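Local atomic coordinates of proximal thread matrix protein 1 (Mytilus galloprovincialis, PDB entry 4CN9), a protein that probably binds collagen within the proximal byssal threads of the mussel through paired von Willebrand factor type A domains and carries zinc ions. Residues G102-F114 with G128-I142. Numbering follows the deposited sequence.
Sequences GVVQFSQGVKTAF and GIQDMVPRNGGQTEI
R135 reaches over the hairpin turn of 102-114, one face of its guanidinium lying against CB of K111 while its edge meets G109 O. R135 NH2 donates to G109 O at 2.9 Å, nearly straight (168°), with the acceptor in the guanidinium plane; NH1 adds a weak bond to Q108 O. The bend at chi3 (-54°) turns the group toward these oxygens, and a salt bridge from NE to D62 fixes its rotation. A leucine here would probably leave D62 without its cationic mate and G109 O with S107 N as its main donor. The hairpin borders the mixed sheet of a von Willebrand factor type A domain, 110-112 being the outermost strand, and 128-142 runs from helix 122-130 along it to the MIDAS end, where the T140 side chain comes within about 4 Å of the zinc held by S63, S65 and D174. There E141 OE2 takes G109 N at 2.9 Å, from above the carboxylate plane, while E141 N donates to S107 O in the carbonyl plane; OE1 is engaged by T144. At the other end M132 bends at chi3 to lay CE 3.4 Å from CG of Q105, the two side chains running antiparallel. Q105 NE2 bonds V133 O at 3.0 Å and also D62.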
ATOM      1  N   GLY A 102       5.819   2.984  21.195  1.00 20.27           N
ATOM      2  CA  GLY A 102       4.923   3.911  21.864  1.00 16.34           C
ATOM      3  C   GLY A 102       3.460   3.581  21.591  1.00 17.49           C
ATOM      4  O   GLY A 102       3.123   2.917  20.608  1.00 16.84           O
ATOM      5  N   VAL A 103       2.577   4.053  22.463  1.00 17.11           N
ATOM      6  CA  VAL A 103       1.162   3.770  22.315  1.00 16.86           C
ATOM      7  C   VAL A 103       0.356   5.029  22.518  1.00 17.53           C
ATOM      8  O   VAL A 103       0.558   5.773  23.489  1.00 17.90           O
ATOM      9  CB  VAL A 103       0.685   2.721  23.310  1.00 16.86           C
ATOM     10  CG1 VAL A 103      -0.821   2.530  23.187  1.00 20.02           C
ATOM     11  CG2 VAL A 103       1.412   1.409  23.084  1.00 19.58           C
ATOM     12  N   VAL A 104      -0.569   5.241  21.593  1.00 16.56           N
ATOM     13  CA  VAL A 104      -1.450   6.391  21.590  1.00 14.97           C
ATOM     14  C   VAL A 104      -2.891   5.910  21.563  1.00 17.49           C
ATOM     15  O   VAL A 104      -3.275   5.125  20.681  1.00 17.52           O
ATOM     16  CB  VAL A 104      -1.167   7.235  20.338  1.00 17.06           C
ATOM     17  CG1 VAL A 104      -2.221   8.316  20.154  1.00 17.88           C
ATOM     18  CG2 VAL A 104       0.241   7.814  20.421  1.00 18.94           C
ATOM     19  N   GLN A 105      -3.677   6.338  22.549  1.00 17.55           N
ATOM     20  CA  GLN A 105      -5.098   5.979  22.621  1.00 18.32           C
ATOM     21  C   GLN A 105      -5.924   7.020  21.880  1.00 19.08           C
ATOM     22  O   GLN A 105      -5.611   8.209  21.909  1.00 18.47           O
ATOM     23  CB  GLN A 105      -5.582   5.892  24.079  1.00 19.11           C
ATOM     24  CG  GLN A 105      -4.816   4.923  24.950  1.00 19.07           C
ATOM     25  CD  GLN A 105      -4.989   5.185  26.466  1.00 22.77           C
ATOM     26  OE1 GLN A 105      -4.015   5.205  27.217  1.00 27.41           O
ATOM     27  NE2 GLN A 105      -6.222   5.367  26.904  1.00 21.22           N
ATOM     28  N   PHE A 106      -6.982   6.582  21.217  1.00 15.98           N
ATOM     29  CA  PHE A 106      -7.842   7.509  20.490  1.00 16.21           C
ATOM     30  C   PHE A 106      -9.292   7.041  20.505  1.00 22.26           C
ATOM     31  O   PHE A 106      -9.579   5.835  20.398  1.00 16.23           O
ATOM     32  CB  PHE A 106      -7.358   7.679  19.037  1.00 19.08           C
ATOM     33  CG  PHE A 106      -7.825   6.576  18.112  1.00 18.91           C
ATOM     34  CD1 PHE A 106      -7.106   5.391  17.999  1.00 18.48           C
ATOM     35  CD2 PHE A 106      -8.996   6.720  17.385  1.00 21.99           C
ATOM     36  CE1 PHE A 106      -7.553   4.362  17.170  1.00 19.29           C
ATOM     37  CE2 PHE A 106      -9.457   5.698  16.557  1.00 19.85           C
ATOM     38  CZ  PHE A 106      -8.735   4.523  16.446  1.00 19.66           C
ATOM     39  N   SER A 107     -10.199   8.007  20.672  1.00 19.87           N
ATOM     40  CA  SER A 107     -11.628   7.816  20.444  1.00 17.21           C
ATOM     41  C   SER A 107     -12.247   9.212  20.397  1.00 19.97           C
ATOM     42  O   SER A 107     -12.356   9.824  19.323  1.00 18.59           O
ATOM     43  CB  SER A 107     -12.310   6.910  21.500  1.00 18.62           C
ATOM     44  OG  SER A 107     -12.000   7.245  22.843  1.00 18.98           O
ATOM     45  N   GLN A 108     -12.627   9.720  21.560  1.00 19.58           N
ATOM     46  CA  GLN A 108     -12.899  11.135  21.704  1.00 24.03           C
ATOM     47  C   GLN A 108     -11.570  11.788  22.121  1.00 22.92           C
ATOM     48  O   GLN A 108     -11.054  11.595  23.234  1.00 20.69           O
ATOM     49  CB  GLN A 108     -14.030  11.376  22.716  1.00 24.16           C
ATOM     50  CG  GLN A 108     -14.468  12.833  22.818  1.00 28.48           C
ATOM     51  CD  GLN A 108     -13.552  13.638  23.714  1.00 30.06           C
ATOM     52  OE1 GLN A 108     -13.429  13.353  24.908  1.00 26.66           O
ATOM     53  NE2 GLN A 108     -12.880  14.633  23.138  1.00 26.83           N
ATOM     54  N   GLY A 109     -10.982  12.517  21.186  1.00 20.33           N
ATOM     55  CA  GLY A 109      -9.620  12.984  21.350  1.00 22.29           C
ATOM     56  C   GLY A 109      -8.580  11.869  21.425  1.00 21.49           C
ATOM     57  O   GLY A 109      -8.857  10.675  21.248  1.00 17.96           O
ATOM     58  N   VAL A 110      -7.360  12.277  21.735  1.00 16.98           N
ATOM     59  CA  VAL A 110      -6.227  11.393  21.705  1.00 17.56           C
ATOM     60  C   VAL A 110      -5.427  11.568  22.976  1.00 18.08           C
ATOM     61  O   VAL A 110      -5.202  12.688  23.408  1.00 17.41           O
ATOM     62  CB  VAL A 110      -5.327  11.733  20.494  1.00 20.17           C
ATOM     63  CG1 VAL A 110      -4.139  10.835  20.450  1.00 24.62           C
ATOM     64  CG2 VAL A 110      -6.131  11.638  19.196  1.00 24.57           C
ATOM     65  N   LYS A 111      -4.996  10.465  23.563  1.00 15.16           N
ATOM     66  CA  LYS A 111      -4.102  10.497  24.728  1.00 16.03           C
ATOM     67  C   LYS A 111      -2.871   9.632  24.441  1.00 18.79           C
ATOM     68  O   LYS A 111      -3.010   8.473  24.076  1.00 17.20           O
ATOM     69  CB  LYS A 111      -4.827   9.947  25.952  1.00 17.30           C
ATOM     70  CG  LYS A 111      -3.969   9.895  27.194  1.00 17.65           C
ATOM     71  CD  LYS A 111      -4.605   9.121  28.337  1.00 20.21           C
ATOM     72  CE  LYS A 111      -3.582   8.967  29.483  1.00 27.04           C
ATOM     73  NZ  LYS A 111      -4.136   8.266  30.675  1.00 30.26           N
ATOM     74  N   THR A 112      -1.674  10.190  24.590  1.00 14.45           N
ATOM     75  CA  THR A 112      -0.461   9.392  24.500  1.00 18.22           C
ATOM     76  C   THR A 112      -0.326   8.583  25.769  1.00 19.33           C
ATOM     77  O   THR A 112      -0.242   9.152  26.847  1.00 19.76           O
ATOM     78  CB  THR A 112       0.786  10.267  24.293  1.00 18.16           C
ATOM     79  OG1 THR A 112       0.747  10.835  22.975  1.00 18.33           O
ATOM     80  CG2 THR A 112       2.057   9.446  24.439  1.00 16.69           C
ATOM     81  N   ALA A 113      -0.350   7.256  25.656  1.00 19.83           N
ATOM     82  CA  ALA A 113      -0.151   6.411  26.838  1.00 18.58           C
ATOM     83  C   ALA A 113       1.301   6.505  27.285  1.00 20.76           C
ATOM     84  O   ALA A 113       1.596   6.704  28.462  1.00 20.75           O
ATOM     85  CB  ALA A 113      -0.537   4.968  26.558  1.00 18.88           C
ATOM     86  N   PHE A 114       2.214   6.349  26.339  1.00 19.57           N
ATOM     87  CA  PHE A 114       3.626   6.601  26.597  1.00 17.24           C
ATOM     88  C   PHE A 114       4.325   6.834  25.263  1.00 18.87           C
ATOM     89  O   PHE A 114       3.926   6.272  24.237  1.00 17.80           O
ATOM     90  CB  PHE A 114       4.282   5.468  27.404  1.00 21.13           C
ATOM     91  CG  PHE A 114       4.131   4.091  26.795  1.00 18.70           C
ATOM     92  CD1 PHE A 114       5.046   3.616  25.868  1.00 20.21           C
ATOM     93  CD2 PHE A 114       3.074   3.272  27.163  1.00 20.84           C
ATOM     94  CE1 PHE A 114       4.905   2.350  25.315  1.00 18.74           C
ATOM     95  CE2 PHE A 114       2.930   2.021  26.624  1.00 21.02           C
ATOM     96  CZ  PHE A 114       3.847   1.555  25.692  1.00 18.64           C
ATOM     97  N   GLY A 128       3.908  -0.838  30.807  1.00 27.46           N
ATOM     98  CA  GLY A 128       3.249   0.367  30.327  1.00 26.09           C
ATOM     99  C   GLY A 128       1.933   0.058  29.642  1.00 21.08           C
ATOM    100  O   GLY A 128       0.929   0.711  29.894  1.00 24.48           O
ATOM    101  N   ILE A 129       1.930  -0.948  28.768  1.00 24.66           N
ATOM    102  CA  ILE A 129       0.714  -1.352  28.064  1.00 20.76           C
ATOM    103  C   ILE A 129      -0.351  -1.833  29.059  1.00 28.14           C
ATOM    104  O   ILE A 129      -1.530  -1.441  28.988  1.00 24.37           O
ATOM    105  CB  ILE A 129       1.028  -2.462  27.053  1.00 24.72           C
ATOM    106  CG1 ILE A 129       1.858  -1.897  25.888  1.00 20.47           C
ATOM    107  CG2 ILE A 129      -0.249  -3.111  26.539  1.00 21.92           C
ATOM    108  CD1 ILE A 129       2.585  -2.957  25.103  1.00 23.33           C
ATOM    109  N   GLN A 130       0.069  -2.671  30.003  1.00 26.66           N
ATOM    110  CA  GLN A 130      -0.851  -3.198  31.004  1.00 27.06           C
ATOM    111  C   GLN A 130      -1.486  -2.077  31.844  1.00 25.71           C
ATOM    112  O   GLN A 130      -2.666  -2.140  32.210  1.00 26.68           O
ATOM    113  CB  GLN A 130      -0.130  -4.200  31.920  1.00 28.53           C
ATOM    114  CG  GLN A 130      -1.067  -4.898  32.889  1.00 28.77           C
ATOM    115  CD  GLN A 130      -2.244  -5.546  32.178  1.00 26.08           C
ATOM    116  OE1 GLN A 130      -2.082  -6.170  31.132  1.00 27.67           O
ATOM    117  NE2 GLN A 130      -3.438  -5.389  32.735  1.00 32.78           N
ATOM    118  N   ASP A 131      -0.703  -1.046  32.130  1.00 26.11           N
ATOM    119  CA  ASP A 131      -1.136   0.038  32.998  1.00 27.91           C
ATOM    120  C   ASP A 131      -2.001   1.077  32.297  1.00 31.72           C
ATOM    121  O   ASP A 131      -2.488   1.999  32.940  1.00 29.05           O
ATOM    122  CB  ASP A 131       0.072   0.755  33.598  1.00 30.45           C
ATOM    123  CG  ASP A 131       0.751  -0.051  34.685  1.00 32.48           C
ATOM    124  OD1 ASP A 131       0.135  -1.012  35.196  1.00 36.18           O
ATOM    125  OD2 ASP A 131       1.903   0.281  35.018  1.00 38.09           O
ATOM    126  N   MET A 132      -2.190   0.942  30.990  1.00 26.53           N
ATOM    127  CA  MET A 132      -3.028   1.891  30.258  1.00 25.69           C
ATOM    128  C   MET A 132      -4.445   1.863  30.770  1.00 25.15           C
ATOM    129  O   MET A 132      -5.004   0.792  31.008  1.00 25.86           O
ATOM    130  CB  MET A 132      -3.093   1.550  28.773  1.00 26.98           C
ATOM    131  CG  MET A 132      -1.839   1.757  27.985  1.00 31.21           C
ATOM    132  SD  MET A 132      -2.065   0.963  26.365  1.00 36.68           S
ATOM    133  CE  MET A 132      -3.392   1.974  25.721  1.00 28.36           C
ATOM    134  N   VAL A 133      -5.039   3.046  30.872  1.00 23.60           N
ATOM    135  CA  VAL A 133      -6.428   3.199  31.251  1.00 23.26           C
ATOM    136  C   VAL A 133      -7.262   3.679  30.060  1.00 26.99           C
ATOM    137  O   VAL A 133      -7.167   4.845  29.673  1.00 23.04           O
ATOM    138  CB  VAL A 133      -6.564   4.241  32.386  1.00 27.23           C
ATOM    139  CG1 VAL A 133      -8.019   4.333  32.849  1.00 28.36           C
ATOM    140  CG2 VAL A 133      -5.640   3.892  33.537  1.00 32.44           C
ATOM    141  N   PRO A 134      -8.081   2.786  29.471  1.00 24.03           N
ATOM    142  CA  PRO A 134      -8.953   3.205  28.373  1.00 24.48           C
ATOM    143  C   PRO A 134      -9.950   4.241  28.835  1.00 26.81           C
ATOM    144  O   PRO A 134     -10.455   4.150  29.958  1.00 23.75           O
ATOM    145  CB  PRO A 134      -9.687   1.914  27.992  1.00 23.87           C
ATOM    146  CG  PRO A 134      -8.792   0.829  28.454  1.00 28.81           C
ATOM    147  CD  PRO A 134      -8.226   1.348  29.741  1.00 26.25           C
ATOM    148  N   ARG A 135     -10.240   5.210  27.978  1.00 20.63           N
ATOM    149  CA  ARG A 135     -11.079   6.336  28.363  1.00 24.11           C
ATOM    150  C   ARG A 135     -12.552   6.120  28.019  1.00 21.73           C
ATOM    151  O   ARG A 135     -13.422   6.824  28.531  1.00 22.44           O
ATOM    152  CB  ARG A 135     -10.556   7.621  27.702  1.00 24.23           C
ATOM    153  CG  ARG A 135      -9.154   8.021  28.142  1.00 21.84           C
ATOM    154  CD  ARG A 135      -8.568   9.090  27.224  1.00 19.83           C
ATOM    155  NE  ARG A 135      -8.632   8.643  25.836  1.00 19.58           N
ATOM    156  CZ  ARG A 135      -8.807   9.442  24.788  1.00 20.90           C
ATOM    157  NH1 ARG A 135      -8.879  10.755  24.939  1.00 18.42           N
ATOM    158  NH2 ARG A 135      -8.886   8.920  23.579  1.00 18.52           N
ATOM    159  N   ASN A 136     -12.830   5.151  27.145  1.00 24.44           N
ATOM    160  CA  ASN A 136     -14.197   4.862  26.699  1.00 21.79           C
ATOM    161  C   ASN A 136     -14.914   6.072  26.119  1.00 25.74           C
ATOM    162  O   ASN A 136     -15.999   6.458  26.569  1.00 24.81           O
ATOM    163  CB  ASN A 136     -15.007   4.232  27.830  1.00 27.31           C
ATOM    164  CG  ASN A 136     -14.511   2.839  28.177  1.00 30.25           C
ATOM    165  OD1 ASN A 136     -14.310   2.010  27.295  1.00 31.19           O
ATOM    166  ND2 ASN A 136     -14.266   2.595  29.453  1.00 33.07           N
ATOM    167  N   GLY A 137     -14.308   6.655  25.092  1.00 20.46           N
ATOM    168  CA  GLY A 137     -14.872   7.832  24.453  1.00 21.99           C
ATOM    169  C   GLY A 137     -16.109   7.514  23.633  1.00 23.93           C
ATOM    170  O   GLY A 137     -16.308   6.375  23.178  1.00 21.99           O
ATOM    171  N   GLY A 138     -16.936   8.535  23.428  1.00 25.07           N
ATOM    172  CA  GLY A 138     -18.202   8.386  22.728  1.00 27.36           C
ATOM    173  C   GLY A 138     -18.138   8.666  21.237  1.00 25.52           C
ATOM    174  O   GLY A 138     -19.172   8.718  20.579  1.00 26.03           O
ATOM    175  N   GLN A 139     -16.925   8.850  20.717  1.00 26.06           N
ATOM    176  CA  GLN A 139     -16.669   9.152  19.317  1.00 23.40           C
ATOM    177  C   GLN A 139     -15.468   8.323  18.863  1.00 22.42           C
ATOM    178  O   GLN A 139     -14.716   7.821  19.692  1.00 20.33           O
ATOM    179  CB  GLN A 139     -16.276  10.619  19.126  1.00 27.08           C
ATOM    180  CG  GLN A 139     -17.273  11.649  19.584  1.00 32.92           C
ATOM    181  CD  GLN A 139     -16.799  13.060  19.282  1.00 36.19           C
ATOM    182  OE1 GLN A 139     -15.604  13.295  19.066  1.00 41.66           O
ATOM    183  NE2 GLN A 139     -17.732  14.012  19.257  1.00 49.59           N
ATOM    184  N   THR A 140     -15.254   8.239  17.553  1.00 20.84           N
ATOM    185  CA  THR A 140     -14.066   7.569  17.006  1.00 22.72           C
ATOM    186  C   THR A 140     -13.343   8.479  16.007  1.00 23.32           C
ATOM    187  O   THR A 140     -13.736   8.581  14.845  1.00 24.99           O
ATOM    188  CB  THR A 140     -14.452   6.236  16.328  1.00 23.02           C
ATOM    189  OG1 THR A 140     -15.116   5.396  17.275  1.00 25.08           O
ATOM    190  CG2 THR A 140     -13.221   5.498  15.785  1.00 22.98           C
ATOM    191  N   GLU A 141     -12.286   9.146  16.460  1.00 19.98           N
ATOM    192  CA  GLU A 141     -11.580  10.110  15.621  1.00 20.82           C
ATOM    193  C   GLU A 141     -10.283   9.521  15.084  1.00 19.71           C
ATOM    194  O   GLU A 141      -9.196   9.838  15.573  1.00 20.37           O
ATOM    195  CB  GLU A 141     -11.259  11.383  16.405  1.00 21.08           C
ATOM    196  CG  GLU A 141     -12.448  12.114  16.978  1.00 22.80           C
ATOM    197  CD  GLU A 141     -12.016  13.318  17.829  1.00 29.73           C
ATOM    198  OE1 GLU A 141     -11.133  14.079  17.390  1.00 37.09           O
ATOM    199  OE2 GLU A 141     -12.539  13.495  18.942  1.00 29.25           O
ATOM    200  N   ILE A 142     -10.401   8.686  14.058  1.00 19.38           N
ATOM    201  CA  ILE A 142      -9.244   8.036  13.472  1.00 19.77           C
ATOM    202  C   ILE A 142      -8.278   9.089  12.912  1.00 21.69           C
ATOM    203  O   ILE A 142      -7.059   8.999  13.085  1.00 19.57           O
ATOM    204  CB  ILE A 142      -9.673   7.038  12.364  1.00 20.18           C
ATOM    205  CG1 ILE A 142     -10.494   5.893  12.986  1.00 22.97           C
ATOM    206  CG2 ILE A 142      -8.456   6.522  11.605  1.00 19.36           C
ATOM    207  CD1 ILE A 142     -10.865   4.748  12.020  1.00 23.63           C
TER
HETATM  208  O   HOH W   1      -3.564   5.361  29.724  1.00 24.62           O
HETATM  209  O   HOH W   2     -13.165  15.440  20.404  1.00 31.65           O
HETATM  210  O   HOH W   3      -6.967   7.252  30.746  1.00 36.64           O